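Local coordinates for regulatory protein RecX (Lactobacillus reuteri, PDB 3D5L) that probably modulates the activity of the recombinase RecA, as a member of the RecX family whose chain contains three consecutive three-helix domains, at residues A[80-85]-A[97-102]. Numbering follows the deposited sequence.
Sequences DIVKKL and PILKKL
Leu99 reaches from helix 92-104 with both methyl branches onto Ile81 and Val82 of helix 78-87. Its CD1 lies 3.5 Å from Val82 CG2, the closest approach across the contact, with the two side chains crossing at about a right angle. The other branch, Leu99 CD2, comes within 3.7 Å of Ile81 CG2, the two side chains passing with opposite headings. That same Ile81 methyl, CG2, meets a second leucine at Leu102 CD1, 3.8 Å away; with chi1 at -59°, CG1 sits beside the backbone N of Ile81 and CG2 is left anti to it, where it meets both leucines. One turn after Ile81 on helix 78-87, Leu85 CD1 touches Ile98 CG2 at 4.0 Å.

The axes of the two short segments approach to 10.8 Å at 140° between their N-to-C directions, so the segments run roughly antiparallel, splayed well away from 180°. Across this spacing, the nearest CA atoms, those of Ile81 and Leu99, are still 7.6 Å apart, and the gap is bridged by branched side chains. Within each segment, the i to i+4 backbone bonds Leu85 N to Ile81 O and Leu102 N to Ile98 O maintain the turns that present these residues. Helix 48-71 adds Met67 against Leu85 and Tyr64 against Leu102, while Ile108 also touches Ile81.

Five of the six touching residues are buried. The contact buries 230 Å² and joins helices 78-87 and 92-104, the last two of the first three-helix domain, by methyl-to-methyl van der Waals packing, consistent with hydrophobic burial, with no hydrogen bond across the segments.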
ATOM      1  N   ASP A  80       1.226  -1.284  -3.286  1.00 14.55           N
ATOM      2  CA  ASP A  80       1.817  -2.453  -2.631  1.00 13.77           C
ATOM      3  C   ASP A  80       0.851  -3.616  -2.830  1.00 13.12           C
ATOM      4  O   ASP A  80       1.261  -4.746  -3.087  1.00 13.36           O
ATOM      5  CB  ASP A  80       2.016  -2.230  -1.127  1.00 15.68           C
ATOM      6  CG  ASP A  80       3.202  -1.331  -0.810  1.00 17.00           C
ATOM      7  OD1 ASP A  80       4.150  -1.262  -1.630  1.00 17.16           O
ATOM      8  OD2 ASP A  80       3.187  -0.710   0.278  1.00 15.37           O
ATOM      9  N   ILE A  81      -0.440  -3.324  -2.711  1.00 12.11           N
ATOM     10  CA  ILE A  81      -1.470  -4.336  -2.888  1.00 11.33           C
ATOM     11  C   ILE A  81      -1.499  -4.853  -4.328  1.00  9.89           C
ATOM     12  O   ILE A  81      -1.587  -6.056  -4.553  1.00  8.29           O
ATOM     13  CB  ILE A  81      -2.846  -3.772  -2.533  1.00 11.42           C
ATOM     14  CG1 ILE A  81      -2.847  -3.295  -1.079  1.00 12.55           C
ATOM     15  CG2 ILE A  81      -3.921  -4.825  -2.782  1.00 13.80           C
ATOM     16  CD1 ILE A  81      -2.500  -4.370  -0.071  1.00 14.64           C
ATOM     17  N   VAL A  82      -1.426  -3.929  -5.285  1.00  9.52           N
ATOM     18  CA  VAL A  82      -1.412  -4.246  -6.716  1.00  9.13           C
ATOM     19  C   VAL A  82      -0.186  -5.094  -7.031  1.00 11.31           C
ATOM     20  O   VAL A  82      -0.272  -6.118  -7.700  1.00 12.33           O
ATOM     21  CB  VAL A  82      -1.334  -2.953  -7.566  1.00  8.10           C
ATOM     22  CG1 VAL A  82      -1.022  -3.277  -9.010  1.00  5.81           C
ATOM     23  CG2 VAL A  82      -2.644  -2.191  -7.470  1.00  6.87           C
ATOM     24  N   LYS A  83       0.959  -4.648  -6.532  1.00 12.70           N
ATOM     25  CA  LYS A  83       2.212  -5.344  -6.733  1.00 14.24           C
ATOM     26  C   LYS A  83       2.144  -6.731  -6.098  1.00 14.21           C
ATOM     27  O   LYS A  83       2.729  -7.692  -6.605  1.00 14.78           O
ATOM     28  CB  LYS A  83       3.337  -4.509  -6.121  1.00 18.34           C
ATOM     29  CG  LYS A  83       4.733  -4.980  -6.448  1.00 24.34           C
ATOM     30  CD  LYS A  83       5.756  -3.892  -6.131  1.00 28.24           C
ATOM     31  CE  LYS A  83       7.163  -4.393  -6.419  1.00 32.81           C
ATOM     32  NZ  LYS A  83       7.279  -4.895  -7.831  1.00 36.26           N
ATOM     33  N   LYS A  84       1.403  -6.833  -4.998  1.00 12.69           N
ATOM     34  CA  LYS A  84       1.244  -8.093  -4.281  1.00 12.09           C
ATOM     35  C   LYS A  84       0.315  -9.063  -5.011  1.00 10.43           C
ATOM     36  O   LYS A  84       0.566 -10.259  -5.046  1.00  6.61           O
ATOM     37  CB  LYS A  84       0.685  -7.825  -2.885  1.00 15.78           C
ATOM     38  CG  LYS A  84       1.357  -8.618  -1.785  1.00 18.02           C
ATOM     39  CD  LYS A  84       0.935 -10.062  -1.718  1.00 13.20           C
ATOM     40  CE  LYS A  84       1.807 -10.787  -0.685  1.00 15.95           C
ATOM     41  NZ  LYS A  84       1.455 -12.209  -0.465  1.00 11.43           N
ATOM     42  N   LEU A  85      -0.773  -8.545  -5.571  1.00 11.23           N
ATOM     43  CA  LEU A  85      -1.714  -9.388  -6.288  1.00 11.49           C
ATOM     44  C   LEU A  85      -1.029  -9.903  -7.532  1.00 13.24           C
ATOM     45  O   LEU A  85      -1.233 -11.050  -7.933  1.00 11.40           O
ATOM     46  CB  LEU A  85      -2.967  -8.599  -6.654  1.00 11.74           C
ATOM     47  CG  LEU A  85      -3.871  -8.315  -5.453  1.00 12.17           C
ATOM     48  CD1 LEU A  85      -4.920  -7.287  -5.827  1.00  9.94           C
ATOM     49  CD2 LEU A  85      -4.504  -9.621  -4.972  1.00 12.52           C
ATOM     50  N   PRO A  97     -11.395  -4.999  -8.870  1.00 17.97           N
ATOM     51  CA  PRO A  97     -12.506  -5.307  -7.957  1.00 18.39           C
ATOM     52  C   PRO A  97     -12.028  -5.452  -6.507  1.00 17.24           C
ATOM     53  O   PRO A  97     -12.662  -4.949  -5.586  1.00 18.47           O
ATOM     54  CB  PRO A  97     -13.070  -6.621  -8.515  1.00 17.46           C
ATOM     55  CG  PRO A  97     -12.793  -6.502  -9.977  1.00 17.84           C
ATOM     56  CD  PRO A  97     -11.377  -5.953  -9.993  1.00 17.62           C
ATOM     57  N   ILE A  98     -10.908  -6.144  -6.312  1.00 17.21           N
ATOM     58  CA  ILE A  98     -10.344  -6.338  -4.976  1.00 15.81           C
ATOM     59  C   ILE A  98      -9.856  -5.010  -4.396  1.00 16.86           C
ATOM     60  O   ILE A  98     -10.079  -4.732  -3.224  1.00 17.65           O
ATOM     61  CB  ILE A  98      -9.185  -7.392  -5.016  1.00 16.33           C
ATOM     62  CG1 ILE A  98      -9.787  -8.794  -5.155  1.00 14.58           C
ATOM     63  CG2 ILE A  98      -8.296  -7.297  -3.768  1.00 14.63           C
ATOM     64  CD1 ILE A  98      -8.770  -9.902  -5.255  1.00 15.29           C
ATOM     65  N   LEU A  99      -9.205  -4.183  -5.215  1.00 17.48           N
ATOM     66  CA  LEU A  99      -8.732  -2.880  -4.741  1.00 18.33           C
ATOM     67  C   LEU A  99      -9.936  -2.075  -4.295  1.00 19.31           C
ATOM     68  O   LEU A  99      -9.893  -1.392  -3.269  1.00 18.30           O
ATOM     69  CB  LEU A  99      -8.015  -2.090  -5.838  1.00 17.19           C
ATOM     70  CG  LEU A  99      -6.623  -2.517  -6.306  1.00 20.41           C
ATOM     71  CD1 LEU A  99      -6.106  -1.497  -7.321  1.00 16.96           C
ATOM     72  CD2 LEU A  99      -5.673  -2.610  -5.119  1.00 21.69           C
ATOM     73  N   LYS A 100     -11.003  -2.159  -5.088  1.00 18.87           N
ATOM     74  CA  LYS A 100     -12.247  -1.460  -4.803  1.00 19.16           C
ATOM     75  C   LYS A 100     -12.869  -2.002  -3.527  1.00 19.32           C
ATOM     76  O   LYS A 100     -13.307  -1.231  -2.670  1.00 19.63           O
ATOM     77  CB  LYS A 100     -13.235  -1.641  -5.954  1.00 20.41           C
ATOM     78  CG  LYS A 100     -14.531  -0.876  -5.769  1.00 21.71           C
ATOM     79  CD  LYS A 100     -15.512  -1.178  -6.891  1.00 26.20           C
ATOM     80  CE  LYS A 100     -16.825  -0.419  -6.707  1.00 26.24           C
ATOM     81  NZ  LYS A 100     -17.790  -0.743  -7.796  1.00 27.55           N
ATOM     82  N   LYS A 101     -12.917  -3.325  -3.402  1.00 16.96           N
ATOM     83  CA  LYS A 101     -13.493  -3.931  -2.213  1.00 17.83           C
ATOM     84  C   LYS A 101     -12.693  -3.599  -0.962  1.00 18.18           C
ATOM     85  O   LYS A 101     -13.266  -3.309   0.088  1.00 20.27           O
ATOM     86  CB  LYS A 101     -13.606  -5.453  -2.364  1.00 17.15           C
ATOM     87  CG  LYS A 101     -14.102  -6.121  -1.081  1.00 18.49           C
ATOM     88  CD  LYS A 101     -14.581  -7.562  -1.276  1.00 17.23           C
ATOM     89  CE  LYS A 101     -15.205  -8.073   0.033  1.00 18.39           C
ATOM     90  NZ  LYS A 101     -15.743  -9.467  -0.050  1.00 20.16           N
ATOM     91  N   LEU A 102     -11.368  -3.642  -1.063  1.00 17.48           N
ATOM     92  CA  LEU A 102     -10.519  -3.327   0.079  1.00 17.34           C
ATOM     93  C   LEU A 102     -10.659  -1.851   0.417  1.00 18.38           C
ATOM     94  O   LEU A 102     -10.678  -1.464   1.582  1.00 17.57           O
ATOM     95  CB  LEU A 102      -9.053  -3.632  -0.240  1.00 16.40           C
ATOM     96  CG  LEU A 102      -8.625  -5.098  -0.242  1.00 14.61           C
ATOM     97  CD1 LEU A 102      -7.255  -5.208  -0.904  1.00 10.93           C
ATOM     98  CD2 LEU A 102      -8.602  -5.634   1.192  1.00 13.20           C
TER